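Local coordinates for protein putative S41 protease (Bacteroides fragilis NCTC 9343, PDB 3K50) that is a putative serine protease of the S41 family that probably hydrolyses peptide bonds, with its substrate not established, at residues A[210-215]-A[246-251]; A[312-317]-A[351-356]. All coordinates share one frame; numbering follows the deposited sequence.

Interaction 1 (A[210-215]-A[246-251])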
loop_
_atom_site.group_PDB
_atom_site.type_symbol
_atom_site.label_atom_id
_atom_site.label_comp_id
_atom_site.label_asym_id
_atom_site.label_seq_id
_atom_site.Cartn_x
_atom_site.Cartn_y
_atom_site.Cartn_z
ATOM N N ASP A 210 -17.684 2.511 -0.838
ATOM C CA ASP A 210 -18.691 3.413 -0.251
ATOM C C ASP A 210 -18.120 4.200 0.946
ATOM O O ASP A 210 -18.514 5.329 1.173
ATOM C CB ASP A 210 -20.035 2.690 0.039
ATOM C CG ASP A 210 -20.814 2.393 -1.265
ATOM O OD1 ASP A 210 -20.581 3.117 -2.250
ATOM O OD2 ASP A 210 -21.639 1.456 -1.337
ATOM N N ASP A 211 -17.231 3.593 1.722
ATOM C CA ASP A 211 -16.506 4.322 2.774
ATOM C C ASP A 211 -15.709 5.451 2.110
ATOM O O ASP A 211 -15.625 6.554 2.634
ATOM C CB ASP A 211 -15.483 3.432 3.492
ATOM C CG ASP A 211 -16.106 2.408 4.367
ATOM O OD1 ASP A 211 -17.256 2.633 4.810
ATOM O OD2 ASP A 211 -15.441 1.377 4.643
ATOM N N LEU A 212 -15.037 5.133 1.005
ATOM C CA LEU A 212 -14.244 6.166 0.274
ATOM C C LEU A 212 -15.147 7.311 -0.231
ATOM O O LEU A 212 -14.818 8.488 -0.073
ATOM C CB LEU A 212 -13.441 5.544 -0.885
ATOM C CG LEU A 212 -12.470 6.382 -1.708
ATOM C CD1 LEU A 212 -11.295 6.837 -0.846
ATOM C CD2 LEU A 212 -11.921 5.607 -2.912
ATOM N N ARG A 213 -16.298 6.969 -0.802
ATOM C CA ARG A 213 -17.247 7.955 -1.256
ATOM C C ARG A 213 -17.675 8.827 -0.121
ATOM O O ARG A 213 -17.876 10.037 -0.296
ATOM C CB ARG A 213 -18.502 7.313 -1.852
ATOM C CG ARG A 213 -18.261 6.679 -3.213
ATOM C CD ARG A 213 -19.485 6.026 -3.773
ATOM N NE ARG A 213 -19.187 5.466 -5.125
ATOM C CZ ARG A 213 -18.961 4.166 -5.424
ATOM N NH1 ARG A 213 -18.995 3.209 -4.512
ATOM N NH2 ARG A 213 -18.669 3.803 -6.672
ATOM N N ARG A 214 -17.873 8.214 1.032
ATOM C CA ARG A 214 -18.383 8.949 2.180
ATOM C C ARG A 214 -17.395 10.002 2.634
ATOM O O ARG A 214 -17.812 11.077 3.015
ATOM C CB ARG A 214 -18.715 7.981 3.311
ATOM C CG ARG A 214 -19.407 8.647 4.514
ATOM C CD ARG A 214 -20.293 7.702 5.326
ATOM N NE ARG A 214 -19.661 6.413 5.611
ATOM C CZ ARG A 214 -19.849 5.267 4.938
ATOM N NH1 ARG A 214 -20.682 5.139 3.888
ATOM N NH2 ARG A 214 -19.179 4.205 5.335
ATOM N N ALA A 215 -16.109 9.652 2.630
ATOM C CA ALA A 215 -15.018 10.540 2.953
ATOM C C ALA A 215 -15.019 11.734 1.961
ATOM O O ALA A 215 -14.915 12.901 2.367
ATOM C CB ALA A 215 -13.662 9.750 2.851
ATOM N N CYS A 246 -9.402 8.474 -8.638
ATOM C CA CYS A 246 -9.035 9.507 -9.590
ATOM C C CYS A 246 -10.166 10.362 -10.028
ATOM O O CYS A 246 -10.004 11.569 -10.175
ATOM C CB CYS A 246 -8.452 8.870 -10.841
ATOM S SG CYS A 246 -6.798 8.125 -10.559
ATOM N N THR A 247 -11.324 9.732 -10.268
ATOM C CA THR A 247 -12.484 10.436 -10.767
ATOM C C THR A 247 -12.887 11.501 -9.737
ATOM O O THR A 247 -13.282 12.605 -10.083
ATOM C CB THR A 247 -13.608 9.402 -11.133
ATOM O OG1 THR A 247 -13.216 8.658 -12.326
ATOM C CG2 THR A 247 -15.005 10.081 -11.352
HETATM N N MSE A 248 -12.734 11.176 -8.457
HETATM C CA MSE A 248 -13.182 12.074 -7.408
HETATM C C MSE A 248 -12.164 13.182 -7.052
HETATM O O MSE A 248 -12.554 14.212 -6.488
HETATM C CB MSE A 248 -13.636 11.271 -6.185
HETATM C CG MSE A 248 -14.934 10.467 -6.381
HETATM SE SE MSE A 248 -15.824 9.736 -4.846
HETATM C CE MSE A 248 -14.429 8.655 -4.247
ATOM N N LEU A 249 -10.893 13.016 -7.405
ATOM C CA LEU A 249 -9.870 14.047 -7.127
ATOM C C LEU A 249 -9.743 15.043 -8.262
ATOM O O LEU A 249 -9.449 16.196 -8.026
ATOM C CB LEU A 249 -8.488 13.407 -6.914
ATOM C CG LEU A 249 -8.257 12.535 -5.698
ATOM C CD1 LEU A 249 -7.023 11.611 -5.780
ATOM C CD2 LEU A 249 -8.127 13.536 -4.465
ATOM N N ALA A 250 -10.070 14.615 -9.479
ATOM C CA ALA A 250 -9.716 15.361 -10.661
ATOM C C ALA A 250 -10.418 16.703 -10.838
ATOM O O ALA A 250 -11.504 16.930 -10.268
ATOM C CB ALA A 250 -9.984 14.514 -11.878
ATOM N N PRO A 251 -9.830 17.579 -11.659
ATOM C CA PRO A 251 -10.589 18.778 -11.993
ATOM C C PRO A 251 -11.876 18.362 -12.685
ATOM O O PRO A 251 -11.879 17.455 -13.556
ATOM C CB PRO A 251 -9.693 19.493 -13.013
ATOM C CG PRO A 251 -8.309 18.945 -12.798
ATOM C CD PRO A 251 -8.491 17.552 -12.305
#
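Met248, refined as selenomethionine, spans the gap between two helices and sets its tip against Leu212 and Arg213. The setting is the layered alpha/beta core of the peptidase S41 domain, a member of the ClpP/crotonase clan. Helix 207-221 forms a beta-alpha-beta crossover between the neighbouring parallel strands 187-194 and 226-230, and helix 239-249 begins the excursion that leads on to strand 292-297. The helices are well separated here, with the CA atoms of Arg213 and Met248 8.4 Å apart, so a long, slender side chain is what bridges them.

CB and CG of Met248 act as a spacer, meeting no atom of 210-215, while the chain runs on nearly straight through chi2 (-167°). SE is the first atom to make contact, lying 4.2 Å from CG of Arg213 and thus beside the aliphatic stem of that arginine. A bend at chi3 (-60°) then turns the methyl group toward Leu212. CE lands 3.9 Å from CG of Leu212, at the branch point of the leucine, with CD2 a little farther off and CA of Arg213 also close by; Phe216, farther along the same helix, packs on Met248 as well. Leu212 itself continues to Leu192 and Tyr194 of strand 187-194, carrying the apolar layer down to the sheet.

The buried guanidinium group of Arg213 is held by polar partners: NH2 donates to the carbonyl of Leu281, and NE more weakly to that of Ile282. One turn back along its own helix, NH1 forms a salt bridge with OD1 of Asp210 at 2.8 Å, meeting that oxygen from above the carboxylate plane.

Interaction 2 (A[312-317]-A[351-356]); sequences LNPYMK and VYNAEE
Tyr315 and Ala354 meet where the chain leaving helix 304-312 passes the turn that follows strand 342-352, joining two elements of the S41 peptidase domain. This is the close-packed part of the contact. The alanine methyl CB lies 3.3 Å from OH of Tyr315 and 3.8 Å from its CE2, tucked against the phenol end of the ring. That end is fixed independently: OH donates to the carbonyl of Leu258, and the ring makes an edge-to-face contact with Phe277.

Beside it, Pro314 lays its ring obliquely across the Asn353 amide, CG coming to 3.7 Å from ND2. Asn353 organises its own loop. Its CG stands between the backbone N and the carbonyl carbon (chi1 61°), which lets OD1 curl back to accept a weak bond from the N of Glu355 at 2.9 Å (128°), an Asx turn. The same oxygen also receives the N of Lys357, while the main chain closes a type I beta turn from Asn353 to Glu356. ND2 points the other way, donating to the carbonyl of Asn310 in helix 304-312.

Toward solvent the fit slackens. Glu355, an exposed residue, extends beyond CG and brings its carboxylate end near, OE2 lying 3.8 Å from CB of Pro314. A carboxylate oxygen against a proline methylene gives a glancing touch of little directional value.

Across the two segments, then, the contact is made by van der Waals packing. Polar bonds to residues outside both segments probably fix how the two surfaces meet: Asn353 ties the turn to the last turn of helix 304-312, and Tyr315 ties the opposing loop to strand 258-263.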
loop_
_atom_site.group_PDB
_atom_site.type_symbol
_atom_site.label_atom_id
_atom_site.label_comp_id
_atom_site.label_asym_id
_atom_site.label_seq_id
_atom_site.Cartn_x
_atom_site.Cartn_y
_atom_site.Cartn_z
ATOM N N LEU A 312 -3.036 10.445 -13.170
ATOM C CA LEU A 312 -3.353 11.840 -12.849
ATOM C C LEU A 312 -2.301 12.870 -13.347
ATOM O O LEU A 312 -2.672 14.028 -13.608
ATOM C CB LEU A 312 -3.552 12.042 -11.372
ATOM C CG LEU A 312 -4.740 11.324 -10.775
ATOM C CD1 LEU A 312 -4.711 11.620 -9.288
ATOM C CD2 LEU A 312 -6.041 11.784 -11.460
ATOM N N ASN A 313 -1.030 12.469 -13.468
ATOM C CA ASN A 313 0.076 13.368 -13.951
ATOM C C ASN A 313 -0.239 14.272 -15.132
ATOM O O ASN A 313 0.086 15.463 -15.083
ATOM C CB ASN A 313 1.390 12.586 -14.281
ATOM C CG ASN A 313 2.391 12.567 -13.109
ATOM O OD1 ASN A 313 2.371 13.479 -12.291
ATOM N ND2 ASN A 313 3.316 11.575 -13.069
ATOM N N PRO A 314 -0.783 13.718 -16.218
ATOM C CA PRO A 314 -1.124 14.545 -17.399
ATOM C C PRO A 314 -2.252 15.544 -17.211
ATOM O O PRO A 314 -2.392 16.440 -18.024
ATOM C CB PRO A 314 -1.601 13.511 -18.427
ATOM C CG PRO A 314 -1.098 12.216 -17.952
ATOM C CD PRO A 314 -0.996 12.289 -16.489
ATOM N N TYR A 315 -3.055 15.380 -16.165
ATOM C CA TYR A 315 -4.240 16.204 -15.984
ATOM C C TYR A 315 -4.236 17.215 -14.841
ATOM O O TYR A 315 -5.159 18.005 -14.751
ATOM C CB TYR A 315 -5.419 15.285 -15.729
ATOM C CG TYR A 315 -5.841 14.526 -16.931
ATOM C CD1 TYR A 315 -6.548 15.160 -17.941
ATOM C CD2 TYR A 315 -5.537 13.161 -17.081
ATOM C CE1 TYR A 315 -6.947 14.462 -19.085
ATOM C CE2 TYR A 315 -5.917 12.459 -18.251
ATOM C CZ TYR A 315 -6.657 13.117 -19.215
ATOM O OH TYR A 315 -7.078 12.466 -20.335
HETATM N N MSE A 316 -3.271 17.104 -13.943
HETATM C CA MSE A 316 -3.210 17.952 -12.773
HETATM C C MSE A 316 -1.759 17.923 -12.266
HETATM O O MSE A 316 -0.920 17.142 -12.776
HETATM C CB MSE A 316 -4.276 17.512 -11.723
HETATM C CG MSE A 316 -4.105 16.194 -11.115
HETATM SE SE MSE A 316 -5.592 15.561 -9.995
HETATM C CE MSE A 316 -5.885 16.883 -8.471
ATOM N N LYS A 317 -1.457 18.854 -11.351
ATOM C CA LYS A 317 -0.159 18.942 -10.708
ATOM C C LYS A 317 -0.144 17.945 -9.557
ATOM O O LYS A 317 -0.960 18.023 -8.572
ATOM C CB LYS A 317 0.111 20.381 -10.187
ATOM C CG LYS A 317 1.522 20.557 -9.548
ATOM C CD LYS A 317 1.728 22.030 -9.076
ATOM C CE LYS A 317 3.049 22.298 -8.342
ATOM N NZ LYS A 317 2.936 23.601 -7.580
ATOM N N VAL A 351 -0.682 -0.738 -18.325
ATOM C CA VAL A 351 -1.637 0.284 -17.873
ATOM C C VAL A 351 -1.085 1.683 -18.251
ATOM O O VAL A 351 -0.322 2.295 -17.505
ATOM C CB VAL A 351 -1.893 0.196 -16.358
ATOM C CG1 VAL A 351 -3.000 1.189 -15.950
ATOM C CG2 VAL A 351 -2.256 -1.176 -15.996
ATOM N N TYR A 352 -1.380 2.141 -19.472
ATOM C CA TYR A 352 -0.878 3.436 -19.927
ATOM C C TYR A 352 -1.776 4.553 -19.474
ATOM O O TYR A 352 -2.976 4.361 -19.356
ATOM C CB TYR A 352 -0.796 3.486 -21.434
ATOM C CG TYR A 352 0.031 2.292 -22.046
ATOM C CD1 TYR A 352 1.374 2.096 -21.713
ATOM C CD2 TYR A 352 -0.533 1.426 -22.922
ATOM C CE1 TYR A 352 2.133 1.057 -22.241
ATOM C CE2 TYR A 352 0.248 0.360 -23.497
ATOM C CZ TYR A 352 1.568 0.215 -23.153
ATOM O OH TYR A 352 2.347 -0.810 -23.647
ATOM N N ASN A 353 -1.192 5.731 -19.299
ATOM C CA ASN A 353 -1.966 6.924 -19.036
ATOM C C ASN A 353 -2.514 7.433 -20.394
ATOM O O ASN A 353 -2.292 6.821 -21.440
ATOM C CB ASN A 353 -1.148 8.006 -18.286
ATOM C CG ASN A 353 0.067 8.505 -19.023
ATOM O OD1 ASN A 353 0.209 8.413 -20.260
ATOM N ND2 ASN A 353 0.966 9.112 -18.238
ATOM N N ALA A 354 -3.157 8.591 -20.377
ATOM C CA ALA A 354 -3.776 9.176 -21.586
ATOM C C ALA A 354 -2.725 9.570 -22.624
ATOM O O ALA A 354 -3.049 9.708 -23.786
ATOM C CB ALA A 354 -4.625 10.384 -21.190
ATOM N N GLU A 355 -1.472 9.744 -22.207
ATOM C CA GLU A 355 -0.381 10.046 -23.119
ATOM C C GLU A 355 0.341 8.782 -23.613
ATOM O O GLU A 355 1.452 8.874 -24.175
ATOM C CB GLU A 355 0.644 10.989 -22.481
ATOM C CG GLU A 355 0.147 12.414 -22.210
ATOM C CD GLU A 355 1.216 13.281 -21.493
ATOM O OE1 GLU A 355 2.362 12.786 -21.248
ATOM O OE2 GLU A 355 0.905 14.453 -21.140
ATOM N N GLU A 356 -0.308 7.634 -23.437
ATOM C CA GLU A 356 0.211 6.346 -23.847
ATOM C C GLU A 356 1.524 5.941 -23.174
ATOM O O GLU A 356 2.290 5.204 -23.761
ATOM C CB GLU A 356 0.388 6.288 -25.374
ATOM C CG GLU A 356 -0.851 6.801 -26.136
ATOM C CD GLU A 356 -0.676 6.824 -27.652
ATOM O OE1 GLU A 356 -0.302 5.795 -28.268
ATOM O OE2 GLU A 356 -0.976 7.887 -28.183
#

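Overall arrangement
Both contacts belong to the S41 peptidase domain, and their centres lie 18 Å apart, but they sit at different depths. Interaction 1 is a buried helix-to-helix contact, carried by one long, unbranched apolar side chain. Interaction 2 lies at the surface and joins a loop and a turn through a proline ring, a phenol, an alanine methyl and a carboxamide, with turn-forming hydrogen bonds around it. They hold different elements, yet they abut: SG of Cys246 packs on CG of Leu312 at 3.8 Å, and Pro251 and Leu249 lie against Tyr315 and Met316. The end of helix 239-249 is thus common ground, facing helix 207-221 on one contact and the 312-317 loop on the other.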